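Local coordinates for protein glycogen synthase (PDB 6GNF) that belongs to the bacterial glycogen (starch) synthases, glycosyltransferases of the two-domain GT-B fold, and binds adenosine-5'-diphosphate and a glycan, at residues V80-E85 and V133-M138; T174-L179 and L255-A260; L181-Q186 and N218-Y223; N193-M198 and N264-L269; Q206-S211 and F229-A234. One frame throughout, in Å; residues are numbered along the deposited sequence.

How the contacts relate
All five contacts lie in the N-terminal domain of the GT-B fold. Contact 1 comes first along the chain and closes before the others open; the segments of contacts 2 and 4 alternate, and contacts 3 and 5 fall between the two segments of contact 2. Contacts 1 and 4 both reach the large mixed sheet, their centres about 22 Å apart. Contact 2 has its centre about 14 Å from that of contact 1 and about 12 Å from that of contact 4. It shares helix 177-186 with contact 3, and its strand 251-256 is the middle one of the small sheet of contact 5. Trp257 of contact 2 packs against both the helix of contact 1 and that small sheet.

Contact 1 (V80-E85 and V133-M138); sequences VNYGQE and VERFAM
Glu134 of helix 132-144 lays its CB over one face of the Tyr82 ring, at the end of strand 72-82. This CH-pi contact places Glu134 CB 3.7 Å from the Tyr82 ring centroid, offset toward the rim, with Tyr82 CE1 its closest ring atom. Tyr82 CG is anti to the backbone N (chi1 178°), which carries the ring along to the helix; the hydroxyl beyond it bonds to Asp131. Glu134 CG rests 3.5 Å from Gly83 N, and the bend at chi2 (81°) beyond it turns the carboxylate off to a salt bridge with Lys213.

The apolar part belongs to Met138. Its CG meets Val80 CG2 at 3.6 Å, the two side chains crossing at about a right angle, and its SD lies 4.2 Å from Tyr82 CB. The sulfur stands obliquely to the Tyr82 ring in a Met-aromatic contact.

No direct hydrogen bond joins the segments. A single water does so instead: it donates to Asn81 O and to Glu134 O, each at 2.8 Å, and accepts from Gly83 N at 3.0 Å. Gly83, with positive phi, follows Tyr82 in the type II' turn from Tyr82 to Glu85. The chemistry implies a helix held against the strand end by carbon, sulfur and ring surfaces, with one water satisfying the backbone atoms between them and the Glu134 carboxylate paired to Lys213.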
# COMPACT_ATOMS: atom_id res chain seq x y z
N VAL A 80 18.74 20.32 8.34
CA VAL A 80 17.62 19.68 9.02
C VAL A 80 18.15 19.01 10.27
O VAL A 80 19.36 18.94 10.47
CB VAL A 80 16.91 18.62 8.14
CG1 VAL A 80 16.16 19.27 6.98
CG2 VAL A 80 17.90 17.60 7.62
N ASN A 81 17.24 18.53 11.10
CA ASN A 81 17.60 17.84 12.33
C ASN A 81 17.52 16.34 12.14
O ASN A 81 16.59 15.83 11.52
CB ASN A 81 16.67 18.26 13.44
CG ASN A 81 16.75 19.74 13.73
OD1 ASN A 81 17.83 20.29 13.95
ND2 ASN A 81 15.59 20.41 13.71
N TYR A 82 18.56 15.64 12.60
CA TYR A 82 18.52 14.19 12.71
C TYR A 82 18.50 13.90 14.19
O TYR A 82 19.54 13.82 14.82
CB TYR A 82 19.74 13.54 12.03
CG TYR A 82 19.76 12.03 12.15
CD1 TYR A 82 18.88 11.24 11.42
CD2 TYR A 82 20.62 11.40 13.04
CE1 TYR A 82 18.88 9.87 11.55
CE2 TYR A 82 20.63 10.03 13.18
CZ TYR A 82 19.76 9.27 12.43
OH TYR A 82 19.80 7.91 12.59
N GLY A 83 17.31 13.73 14.75
CA GLY A 83 17.15 13.72 16.19
C GLY A 83 17.67 15.05 16.72
O GLY A 83 17.33 16.10 16.22
N GLN A 84 18.54 14.99 17.71
CA GLN A 84 19.05 16.21 18.33
C GLN A 84 20.33 16.71 17.64
O GLN A 84 20.85 17.75 18.00
CB GLN A 84 19.25 15.96 19.82
CG GLN A 84 18.06 15.20 20.41
CD GLN A 84 17.90 15.41 21.90
OE1 GLN A 84 17.95 14.45 22.68
NE2 GLN A 84 17.73 16.66 22.31
N GLU A 85 20.80 15.96 16.65
CA GLU A 85 21.95 16.37 15.84
C GLU A 85 21.50 17.20 14.62
O GLU A 85 20.56 16.84 13.91
CB GLU A 85 22.73 15.13 15.37
CG GLU A 85 23.90 15.41 14.43
CD GLU A 85 24.32 14.20 13.59
OE1 GLU A 85 25.06 13.33 14.10
OE2 GLU A 85 23.92 14.13 12.40
N VAL A 133 12.44 6.91 13.93
CA VAL A 133 11.98 8.21 14.42
C VAL A 133 12.79 9.32 13.76
O VAL A 133 12.22 10.23 13.17
CB VAL A 133 12.10 8.31 15.96
CG1 VAL A 133 11.97 9.74 16.45
CG2 VAL A 133 11.04 7.43 16.62
N GLU A 134 14.11 9.24 13.86
CA GLU A 134 14.96 10.30 13.33
C GLU A 134 14.90 10.36 11.80
O GLU A 134 14.81 11.44 11.22
CB GLU A 134 16.40 10.11 13.81
CG GLU A 134 16.60 10.35 15.30
CD GLU A 134 16.22 9.16 16.17
OE1 GLU A 134 16.37 9.24 17.42
OE2 GLU A 134 15.75 8.13 15.64
N ARG A 135 14.92 9.20 11.15
CA ARG A 135 14.91 9.11 9.69
C ARG A 135 13.68 9.73 9.06
O ARG A 135 13.78 10.44 8.06
CB ARG A 135 15.02 7.65 9.24
CG ARG A 135 16.44 7.14 9.09
CD ARG A 135 16.56 5.63 9.27
NE ARG A 135 15.52 4.89 8.56
CZ ARG A 135 15.63 4.34 7.35
NH1 ARG A 135 16.75 4.45 6.65
NH2 ARG A 135 14.60 3.68 6.85
N PHE A 136 12.51 9.46 9.63
CA PHE A 136 11.27 9.91 9.02
C PHE A 136 10.83 11.30 9.48
O PHE A 136 10.23 12.04 8.70
CB PHE A 136 10.16 8.87 9.19
CG PHE A 136 10.48 7.56 8.52
CD1 PHE A 136 11.01 7.52 7.24
CD2 PHE A 136 10.25 6.36 9.18
CE1 PHE A 136 11.31 6.32 6.63
CE2 PHE A 136 10.54 5.14 8.56
CZ PHE A 136 11.08 5.12 7.30
N ALA A 137 11.18 11.68 10.70
CA ALA A 137 11.07 13.09 11.08
C ALA A 137 11.93 13.95 10.14
O ALA A 137 11.52 15.04 9.74
CB ALA A 137 11.49 13.30 12.52
N MET A 138 13.13 13.48 9.82
CA MET A 138 14.01 14.22 8.92
C MET A 138 13.42 14.33 7.50
O MET A 138 13.60 15.34 6.82
CB MET A 138 15.39 13.59 8.87
CG MET A 138 16.40 14.39 8.04
SD MET A 138 18.09 13.78 8.19
CE MET A 138 17.95 12.30 7.20
O HOH W 1 15.06 13.86 12.70

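Contact 2 (T174-L179 and L255-A260); sequences TSLLPL and LNWLKA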
# COMPACT_ATOMS: atom_id res chain seq x y z
N THR A 174 5.12 10.21 7.22
CA THR A 174 5.14 11.63 6.90
C THR A 174 4.10 12.41 7.70
O THR A 174 3.81 13.57 7.39
CB THR A 174 4.84 11.83 5.41
OG1 THR A 174 3.51 11.36 5.12
CG2 THR A 174 5.86 11.09 4.56
N SER A 175 3.54 11.80 8.75
CA SER A 175 2.41 12.40 9.45
C SER A 175 2.78 13.55 10.39
O SER A 175 1.89 14.19 10.91
CB SER A 175 1.59 11.33 10.19
OG SER A 175 2.37 10.70 11.18
N LEU A 176 4.07 13.79 10.62
CA LEU A 176 4.51 14.96 11.39
C LEU A 176 4.68 16.22 10.53
O LEU A 176 4.84 17.32 11.04
CB LEU A 176 5.84 14.69 12.10
CG LEU A 176 5.89 13.56 13.12
CD1 LEU A 176 7.33 13.41 13.59
CD2 LEU A 176 4.98 13.81 14.30
N LEU A 177 4.63 16.08 9.21
CA LEU A 177 4.82 17.24 8.32
C LEU A 177 3.89 18.42 8.63
O LEU A 177 4.31 19.58 8.57
CB LEU A 177 4.70 16.81 6.86
CG LEU A 177 4.91 17.91 5.81
CD1 LEU A 177 5.58 17.35 4.57
CD2 LEU A 177 3.60 18.60 5.45
N PRO A 178 2.61 18.15 8.94
CA PRO A 178 1.71 19.26 9.30
C PRO A 178 2.14 20.01 10.56
O PRO A 178 1.94 21.22 10.65
CB PRO A 178 0.37 18.57 9.52
CG PRO A 178 0.44 17.33 8.70
CD PRO A 178 1.87 16.88 8.80
N LEU A 179 2.77 19.31 11.50
CA LEU A 179 3.25 19.95 12.72
C LEU A 179 4.45 20.83 12.40
O LEU A 179 4.52 21.97 12.87
CB LEU A 179 3.61 18.92 13.80
CG LEU A 179 2.43 18.26 14.51
CD1 LEU A 179 1.67 17.31 13.60
CD2 LEU A 179 2.90 17.51 15.75
N LEU A 255 3.68 7.88 22.32
CA LEU A 255 3.40 8.79 21.21
C LEU A 255 2.73 8.06 20.06
O LEU A 255 2.91 6.86 19.89
CB LEU A 255 4.68 9.43 20.70
CG LEU A 255 5.62 10.02 21.75
CD1 LEU A 255 6.85 10.61 21.07
CD2 LEU A 255 4.93 11.08 22.60
N ASN A 256 1.98 8.81 19.25
CA ASN A 256 1.29 8.29 18.08
C ASN A 256 1.30 9.37 17.01
O ASN A 256 0.51 10.31 17.07
CB ASN A 256 -0.14 7.89 18.44
CG ASN A 256 -0.86 7.17 17.32
OD1 ASN A 256 -0.85 7.61 16.17
ND2 ASN A 256 -1.50 6.06 17.64
N TRP A 257 2.18 9.21 16.02
CA TRP A 257 2.38 10.22 14.99
C TRP A 257 1.14 10.43 14.14
O TRP A 257 0.78 11.57 13.81
CB TRP A 257 3.52 9.82 14.06
CG TRP A 257 4.90 9.93 14.60
CD1 TRP A 257 5.28 10.08 15.90
CD2 TRP A 257 6.11 9.88 13.84
NE1 TRP A 257 6.65 10.14 15.99
CE2 TRP A 257 7.18 10.01 14.74
CE3 TRP A 257 6.38 9.74 12.48
CZ2 TRP A 257 8.51 10.01 14.32
CZ3 TRP A 257 7.71 9.73 12.06
CH2 TRP A 257 8.75 9.87 12.98
N LEU A 258 0.48 9.34 13.76
CA LEU A 258 -0.66 9.42 12.85
C LEU A 258 -1.80 10.19 13.49
O LEU A 258 -2.52 10.91 12.81
CB LEU A 258 -1.14 8.03 12.46
CG LEU A 258 -2.24 8.00 11.40
CD1 LEU A 258 -1.78 8.66 10.12
CD2 LEU A 258 -2.64 6.56 11.13
N LYS A 259 -2.00 9.97 14.79
CA LYS A 259 -2.97 10.73 15.56
C LYS A 259 -2.69 12.22 15.45
O LYS A 259 -3.59 12.99 15.12
CB LYS A 259 -2.94 10.31 17.03
CG LYS A 259 -3.83 11.13 17.95
CD LYS A 259 -3.99 10.46 19.30
CE LYS A 259 -4.66 11.36 20.32
NZ LYS A 259 -3.80 12.49 20.74
N ALA A 260 -1.45 12.62 15.72
CA ALA A 260 -1.05 14.02 15.62
C ALA A 260 -1.26 14.56 14.21
O ALA A 260 -1.67 15.70 14.03
CB ALA A 260 0.41 14.20 16.03
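In the N-terminal domain, the type I turn from Thr174 to Leu177, beside helix 177-186, packs on the first turn of helix 257-264, and its Leu176 covers the indole of Trp257. Leu176 CD1 sits over the centre of the six-membered ring, 3.5 Å from its centroid and 9° off the normal, a CH-pi contact with the methyl almost directly above the ring centre. The second methyl, CD2, reaches the pyrrole end, 3.9 Å from Trp257 CG. Trp257 CG is anti to its carbonyl carbon (chi1 -74°), which sets the indole beside the turn; Phe136 and Phe209 also pack on this side chain.

The helix that presents Trp257 begins at an N-cap: Asn256 OD1 accepts from Lys259 N at 3.0 Å, with the donor above the carbonyl plane, while Asn256 ND2 bonds to Gln206 OE1. Next to Leu176, Ser175 comes in at the indole edge, near the ring plane, its OG 3.2 Å from Trp257 CB. That hydroxyl makes no hydrogen bond across the contact; its partner is Trp172 O in its own strand-to-helix connection. One turn further on, Leu179 CD1 rests 3.7 Å from Ala260 O and 4.1 Å from Ala260 CB.

Contact 3 (L181-Q186 and N218-Y223); sequences LKEYYQ and NLPAKY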
# COMPACT_ATOMS: atom_id res chain seq x y z
N LEU A 181 5.20 22.10 9.47
CA LEU A 181 4.67 23.19 8.65
C LEU A 181 4.24 24.36 9.53
O LEU A 181 4.55 25.52 9.25
CB LEU A 181 3.48 22.72 7.81
CG LEU A 181 2.77 23.79 6.99
CD1 LEU A 181 3.73 24.44 6.00
CD2 LEU A 181 1.58 23.21 6.26
N LYS A 182 3.46 24.06 10.56
CA LYS A 182 3.00 25.09 11.49
C LYS A 182 4.13 25.70 12.29
O LYS A 182 4.20 26.92 12.43
CB LYS A 182 1.98 24.51 12.46
CG LYS A 182 0.67 24.23 11.78
CD LYS A 182 -0.32 23.59 12.72
CE LYS A 182 -1.61 23.35 11.96
NZ LYS A 182 -2.59 22.69 12.84
N GLU A 183 4.97 24.85 12.86
CA GLU A 183 5.95 25.32 13.82
C GLU A 183 7.13 26.04 13.18
O GLU A 183 7.49 27.11 13.63
CB GLU A 183 6.45 24.16 14.69
CG GLU A 183 7.34 24.58 15.85
CD GLU A 183 6.68 25.57 16.80
OE1 GLU A 183 5.42 25.63 16.88
OE2 GLU A 183 7.42 26.30 17.49
N TYR A 184 7.69 25.46 12.13
CA TYR A 184 8.90 26.00 11.52
C TYR A 184 8.63 27.02 10.42
O TYR A 184 9.50 27.82 10.13
CB TYR A 184 9.73 24.87 10.89
CG TYR A 184 10.35 23.86 11.84
CD1 TYR A 184 10.08 23.86 13.22
CD2 TYR A 184 11.18 22.86 11.34
CE1 TYR A 184 10.66 22.92 14.06
CE2 TYR A 184 11.77 21.92 12.18
CZ TYR A 184 11.50 21.94 13.53
OH TYR A 184 12.08 20.99 14.34
N TYR A 185 7.46 27.00 9.80
CA TYR A 185 7.20 27.86 8.63
C TYR A 185 6.11 28.88 8.87
O TYR A 185 6.37 30.09 8.89
CB TYR A 185 6.89 27.00 7.39
CG TYR A 185 8.11 26.27 6.89
CD1 TYR A 185 8.48 25.05 7.43
CD2 TYR A 185 8.92 26.83 5.91
CE1 TYR A 185 9.60 24.37 6.99
CE2 TYR A 185 10.06 26.17 5.46
CZ TYR A 185 10.39 24.94 6.00
OH TYR A 185 11.50 24.27 5.55
N GLN A 186 4.89 28.41 9.11
CA GLN A 186 3.75 29.31 9.23
C GLN A 186 3.85 30.26 10.41
O GLN A 186 3.26 31.34 10.37
CB GLN A 186 2.45 28.51 9.30
CG GLN A 186 2.17 27.79 8.00
CD GLN A 186 0.88 27.03 8.03
OE1 GLN A 186 0.52 26.46 9.05
NE2 GLN A 186 0.19 26.98 6.90
N ASN A 218 12.16 17.41 17.95
CA ASN A 218 12.40 18.86 17.94
C ASN A 218 11.14 19.68 17.76
O ASN A 218 11.09 20.57 16.90
CB ASN A 218 13.42 19.25 16.87
CG ASN A 218 14.77 18.63 17.11
OD1 ASN A 218 15.51 19.04 18.01
ND2 ASN A 218 15.12 17.66 16.28
N LEU A 219 10.13 19.35 18.55
CA LEU A 219 8.90 20.10 18.58
C LEU A 219 8.64 20.57 20.00
O LEU A 219 8.92 19.85 20.96
CB LEU A 219 7.74 19.23 18.12
CG LEU A 219 7.69 18.90 16.64
CD1 LEU A 219 6.69 17.79 16.39
CD2 LEU A 219 7.33 20.13 15.81
N PRO A 220 8.05 21.77 20.14
CA PRO A 220 7.72 22.25 21.46
C PRO A 220 6.56 21.48 22.09
O PRO A 220 5.91 20.67 21.43
CB PRO A 220 7.37 23.71 21.23
CG PRO A 220 6.91 23.78 19.82
CD PRO A 220 7.62 22.69 19.07
N ALA A 221 6.35 21.70 23.39
CA ALA A 221 5.40 20.94 24.16
C ALA A 221 3.96 21.21 23.77
O ALA A 221 3.08 20.45 24.17
CB ALA A 221 5.59 21.21 25.65
N LYS A 222 3.69 22.26 23.00
CA LYS A 222 2.32 22.53 22.57
C LYS A 222 1.76 21.42 21.68
O LYS A 222 0.56 21.31 21.54
CB LYS A 222 2.18 23.89 21.88
CG LYS A 222 2.90 24.00 20.56
CD LYS A 222 2.93 25.43 20.07
CE LYS A 222 1.63 25.84 19.40
NZ LYS A 222 1.72 27.24 18.91
N TYR A 223 2.62 20.60 21.07
CA TYR A 223 2.16 19.47 20.27
C TYR A 223 2.10 18.14 21.04
O TYR A 223 1.76 17.10 20.47
CB TYR A 223 3.02 19.31 19.03
CG TYR A 223 3.00 20.55 18.16
CD1 TYR A 223 1.94 20.81 17.30
CD2 TYR A 223 4.03 21.46 18.22
CE1 TYR A 223 1.92 21.96 16.52
CE2 TYR A 223 4.02 22.60 17.45
CZ TYR A 223 2.97 22.85 16.60
OH TYR A 223 3.01 23.99 15.84
O HOH W 2 4.01 28.18 17.35
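Tyr184 and Asn218 form the settled hydrogen bond of this contact: Tyr184 OH donates to Asn218 O at 2.8 Å. The acceptor lies in the plane of the ring at its edge, and the hydroxyl is tilted 23° from the carbonyl plane. Glu183 OE1 lies 3.1 Å from Tyr223 OH, where a hydrogen bond is possible but not settled. Glu183 OE1 lies in the plane of the Tyr223 ring at its edge, the carboxylate turned 79° against that ring.

Charge is joined through water. One molecule donates to Glu183 OE1 at 3.0 Å and accepts from Lys222 NZ at 2.9 Å; the two charged groups themselves are beyond salt-bridge range.

Carbon contacts fill in between. The bend of Glu183 at chi2 (57°) carries its CD to 3.5 Å from Pro220 CG, and its CB lies 4.3 Å from Leu219 CD2.

Glu183 and Tyr184 ride on a pi-type turn in the last part of helix 177-186, marked by the bond from Gln186 N to Leu181 O.

Contact 4 (N193-M198 and N264-L269); sequences NAKTVM and NCDQAL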
# COMPACT_ATOMS: atom_id res chain seq x y z
N ASN A 193 -0.59 30.09 3.29
CA ASN A 193 -1.75 29.53 2.58
C ASN A 193 -1.59 28.09 2.12
O ASN A 193 -2.49 27.55 1.50
CB ASN A 193 -2.10 30.39 1.37
CG ASN A 193 -2.51 31.79 1.76
OD1 ASN A 193 -1.91 32.76 1.33
ND2 ASN A 193 -3.53 31.89 2.60
N ALA A 194 -0.47 27.46 2.46
CA ALA A 194 -0.27 26.06 2.13
C ALA A 194 -1.27 25.20 2.89
O ALA A 194 -1.71 25.56 3.97
CB ALA A 194 1.14 25.63 2.46
N LYS A 195 -1.63 24.06 2.30
CA LYS A 195 -2.57 23.11 2.91
C LYS A 195 -1.92 21.74 3.05
O LYS A 195 -1.01 21.40 2.28
CB LYS A 195 -3.83 22.99 2.07
CG LYS A 195 -4.55 24.30 1.83
CD LYS A 195 -5.14 24.87 3.12
CE LYS A 195 -5.63 26.29 2.91
NZ LYS A 195 -6.40 26.76 4.09
N THR A 196 -2.37 20.96 4.03
CA THR A 196 -1.90 19.60 4.18
C THR A 196 -3.06 18.63 4.11
O THR A 196 -4.13 18.87 4.67
CB THR A 196 -1.16 19.37 5.50
OG1 THR A 196 -2.04 19.66 6.58
CG2 THR A 196 0.04 20.26 5.60
N VAL A 197 -2.82 17.52 3.43
CA VAL A 197 -3.78 16.44 3.34
C VAL A 197 -3.10 15.18 3.85
O VAL A 197 -2.04 14.80 3.35
CB VAL A 197 -4.26 16.24 1.89
CG1 VAL A 197 -5.08 14.97 1.76
CG2 VAL A 197 -5.07 17.44 1.45
N MET A 198 -3.73 14.53 4.82
CA MET A 198 -3.25 13.28 5.36
C MET A 198 -3.91 12.18 4.52
O MET A 198 -5.13 12.04 4.52
CB MET A 198 -3.67 13.19 6.83
CG MET A 198 -2.88 12.22 7.68
SD MET A 198 -1.15 12.72 7.81
CE MET A 198 -0.42 11.17 7.24
N ASN A 264 -3.77 17.69 12.99
CA ASN A 264 -3.14 18.91 12.51
C ASN A 264 -3.29 19.17 11.02
O ASN A 264 -2.99 20.27 10.57
CB ASN A 264 -1.66 18.92 12.91
CG ASN A 264 -1.46 19.32 14.36
OD1 ASN A 264 -1.38 20.50 14.68
ND2 ASN A 264 -1.39 18.34 15.25
N CYS A 265 -3.78 18.19 10.26
CA CYS A 265 -3.93 18.38 8.82
C CYS A 265 -5.17 19.22 8.54
O CYS A 265 -6.01 19.41 9.41
CB CYS A 265 -4.02 17.04 8.09
SG CYS A 265 -5.54 16.12 8.42
N ASP A 266 -5.28 19.70 7.31
CA ASP A 266 -6.47 20.42 6.87
C ASP A 266 -7.56 19.45 6.43
O ASP A 266 -8.74 19.77 6.53
CB ASP A 266 -6.12 21.38 5.73
CG ASP A 266 -5.21 22.48 6.19
OD1 ASP A 266 -5.59 23.14 7.18
OD2 ASP A 266 -4.12 22.65 5.62
N GLN A 267 -7.18 18.28 5.94
CA GLN A 267 -8.16 17.26 5.61
C GLN A 267 -7.55 15.87 5.58
O GLN A 267 -6.41 15.69 5.13
CB GLN A 267 -8.81 17.55 4.26
CG GLN A 267 -9.99 16.63 3.97
CD GLN A 267 -10.98 17.21 2.99
OE1 GLN A 267 -10.85 18.36 2.55
NE2 GLN A 267 -12.00 16.44 2.68
N ALA A 268 -8.32 14.90 6.07
CA ALA A 268 -7.87 13.52 6.14
C ALA A 268 -8.64 12.70 5.11
O ALA A 268 -9.85 12.78 5.03
CB ALA A 268 -8.11 12.98 7.54
N LEU A 269 -7.90 11.97 4.28
CA LEU A 269 -8.47 11.11 3.25
C LEU A 269 -7.94 9.70 3.39
O LEU A 269 -6.89 9.46 4.01
CB LEU A 269 -8.10 11.61 1.86
CG LEU A 269 -8.52 13.02 1.45
CD1 LEU A 269 -7.96 13.38 0.09
CD2 LEU A 269 -10.03 13.14 1.44
O HOH W 3 -2.11 24.34 6.40
O HOH W 4 -1.45 21.20 8.59
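Thr196 and Asp266 open the pairing of strands 195-200 and 267-270, parallel neighbours in the large Rossmann-like sheet of the N-terminal domain. Thr196 N donates to Asp266 OD2 at 2.9 Å, meeting this oxygen on its anti side. Here a side-chain oxygen takes the place of a strand carbonyl, just before strand 267-270 begins. The same OD2 accepts from a water that also donates to Ala194 O. Asp266 N returns a bond to Thr196 O at 3.0 Å, and the same carbonyl receives a weak second one from Gln267 N. Thr196 OG1, set between the backbone N and the carbonyl carbon (chi1 59°), takes a weak bond from Asp266 N at 3.3 Å. It also meets, at 2.6 Å, another water that donates to Asn264 O.

Regular parallel pairing follows: Met198 N donates to Gln267 O at 2.9 Å, in the carbonyl plane, and Gln267 O has Val197 CA as a further CH partner.

On the face with Val197 and Gln267, which helix 526-540 covers, Val197 CG1 meets Leu269 CD1 at 3.7 Å. On the other face, that of Met198 and Ala268, toward helix 257-264, Met198 CB lies 3.8 Å from Cys265 SG. The straightest bond runs from Leu269 N to Met198 O, 2.8 Å long, with an angle of 179° at the hydrogen.

Contact 5 (Q206-S211 and F229-A234); sequences QGRFPS and FNTQFA. With SO4 (sulfate ion), chain I; SO4 (sulfate ion), chain J.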
# COMPACT_ATOMS: atom_id res chain seq x y z
N GLN A 206 0.87 3.26 12.73
CA GLN A 206 0.48 4.60 13.16
C GLN A 206 1.64 5.47 13.66
O GLN A 206 1.42 6.63 13.98
CB GLN A 206 -0.57 4.46 14.27
CG GLN A 206 -1.77 3.64 13.86
CD GLN A 206 -2.78 3.45 14.98
OE1 GLN A 206 -2.49 3.72 16.14
NE2 GLN A 206 -3.95 2.93 14.63
N GLY A 207 2.85 4.92 13.71
CA GLY A 207 3.99 5.62 14.27
C GLY A 207 3.84 5.73 15.77
O GLY A 207 3.91 6.82 16.34
N ARG A 208 3.58 4.58 16.41
CA ARG A 208 3.58 4.49 17.84
C ARG A 208 5.02 4.34 18.30
O ARG A 208 5.71 3.42 17.85
CB ARG A 208 2.75 3.31 18.32
CG ARG A 208 1.29 3.39 17.91
CD ARG A 208 0.48 2.27 18.52
NE ARG A 208 -0.90 2.28 18.05
CZ ARG A 208 -1.87 1.51 18.54
NH1 ARG A 208 -1.62 0.67 19.54
NH2 ARG A 208 -3.10 1.59 18.05
N PHE A 209 5.48 5.26 19.15
CA PHE A 209 6.83 5.24 19.68
C PHE A 209 6.79 5.57 21.15
O PHE A 209 5.86 6.23 21.61
CB PHE A 209 7.69 6.27 18.97
CG PHE A 209 7.85 6.01 17.51
CD1 PHE A 209 8.61 4.93 17.08
CD2 PHE A 209 7.23 6.82 16.58
CE1 PHE A 209 8.75 4.67 15.73
CE2 PHE A 209 7.37 6.56 15.23
CZ PHE A 209 8.14 5.49 14.81
N PRO A 210 7.80 5.12 21.91
CA PRO A 210 7.85 5.48 23.33
C PRO A 210 7.91 6.99 23.53
O PRO A 210 8.49 7.69 22.70
CB PRO A 210 9.14 4.83 23.81
CG PRO A 210 9.46 3.78 22.81
CD PRO A 210 8.94 4.29 21.51
N SER A 211 7.35 7.46 24.63
CA SER A 211 7.30 8.89 24.89
C SER A 211 8.69 9.46 25.10
O SER A 211 8.94 10.63 24.81
CB SER A 211 6.39 9.16 26.08
OG SER A 211 6.65 8.26 27.12
N PHE A 229 -1.02 9.37 23.58
CA PHE A 229 -1.79 8.17 23.27
C PHE A 229 -1.67 7.12 24.36
O PHE A 229 -0.59 6.93 24.93
CB PHE A 229 -1.29 7.59 21.95
CG PHE A 229 -2.17 6.54 21.37
CD1 PHE A 229 -3.43 6.86 20.88
CD2 PHE A 229 -1.74 5.23 21.29
CE1 PHE A 229 -4.25 5.89 20.33
CE2 PHE A 229 -2.55 4.25 20.74
CZ PHE A 229 -3.81 4.58 20.26
N ASN A 230 -2.77 6.45 24.65
CA ASN A 230 -2.79 5.38 25.65
C ASN A 230 -3.33 4.10 25.07
O ASN A 230 -4.41 4.10 24.50
CB ASN A 230 -3.65 5.76 26.84
CG ASN A 230 -2.85 6.45 27.91
OD1 ASN A 230 -2.48 7.61 27.78
ND2 ASN A 230 -2.58 5.73 29.00
N THR A 231 -2.63 3.00 25.31
CA THR A 231 -3.03 1.71 24.75
C THR A 231 -2.34 0.55 25.46
O THR A 231 -1.38 0.77 26.21
CB THR A 231 -2.70 1.62 23.25
OG1 THR A 231 -3.13 0.37 22.71
CG2 THR A 231 -1.20 1.77 23.01
N GLN A 232 -2.80 -0.66 25.17
CA GLN A 232 -2.18 -1.89 25.66
C GLN A 232 -1.28 -2.55 24.61
O GLN A 232 -0.61 -3.53 24.91
CB GLN A 232 -3.26 -2.87 26.10
CG GLN A 232 -4.13 -2.36 27.22
CD GLN A 232 -5.15 -3.39 27.66
OE1 GLN A 232 -5.78 -4.05 26.83
NE2 GLN A 232 -5.31 -3.56 28.97
N PHE A 233 -1.23 -1.98 23.41
CA PHE A 233 -0.57 -2.63 22.27
C PHE A 233 0.54 -1.76 21.65
O PHE A 233 0.28 -0.94 20.76
CB PHE A 233 -1.63 -2.98 21.21
CG PHE A 233 -2.85 -3.69 21.76
CD1 PHE A 233 -2.75 -5.00 22.25
CD2 PHE A 233 -4.09 -3.06 21.79
CE1 PHE A 233 -3.87 -5.64 22.76
CE2 PHE A 233 -5.21 -3.72 22.30
CZ PHE A 233 -5.10 -5.01 22.78
N ALA A 234 1.78 -1.93 22.13
CA ALA A 234 2.94 -1.24 21.55
C ALA A 234 3.60 -2.11 20.48
O ALA A 234 3.46 -3.33 20.50
CB ALA A 234 3.95 -0.89 22.64
S SO4 I . 9.14 5.28 27.93
O1 SO4 I . 8.53 6.55 27.47
O2 SO4 I . 9.79 5.47 29.25
O3 SO4 I . 10.19 4.87 26.96
O4 SO4 I . 8.08 4.26 28.03
S SO4 J . 4.95 1.45 13.60
O1 SO4 J . 4.24 2.47 12.79
O2 SO4 J . 5.40 2.07 14.88
O3 SO4 J . 6.11 0.94 12.82
O4 SO4 J . 4.03 0.33 13.92
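Arg208 has its guanidinium occupied on several sides at once: Phe229 CE2 stands over the centre of one face, Phe233 O accepts at one nitrogen, and a single oxygen of Gln206 takes two bonds from it. Strands 208-209 and 228-231 flank strand 251-256 in a three-stranded antiparallel sheet, so the arginine reaches across the middle strand; Phe233 lies beyond a corner, in a separate two-stranded sheet. The side chain, extended from CG to NE, has the length for that reach.

Phe229 CE2 is 3.6 Å from Arg208 CZ, the ring and guanidinium planes 56° apart, so this is no flat stack. Arg208 NH1 donates to Phe233 O at 2.8 Å, in the carbonyl plane but with the oxygen tilted somewhat from the guanidinium plane. NE and NH2 grip Gln206 OE1 side-on, each at 2.9 Å, from the same face of the amide; Asn256 ND2 is a further donor to this oxygen. Arg208 NH2 also forms a salt bridge with Glu288, whose carboxylate bonds Thr231 OG1 as well; together these fix the rotation of the group.

The corner, at Gln232, is held by an ST turn in which Phe233 N donates to Thr231 OG1 at 3.1 Å. Two sulfate ions, probably from the crystallisation liquor, bind segment 206-211: Gly207 N donates to O1 of one at 3.0 Å, and Ser211 OG to O1 of the other at 2.6 Å.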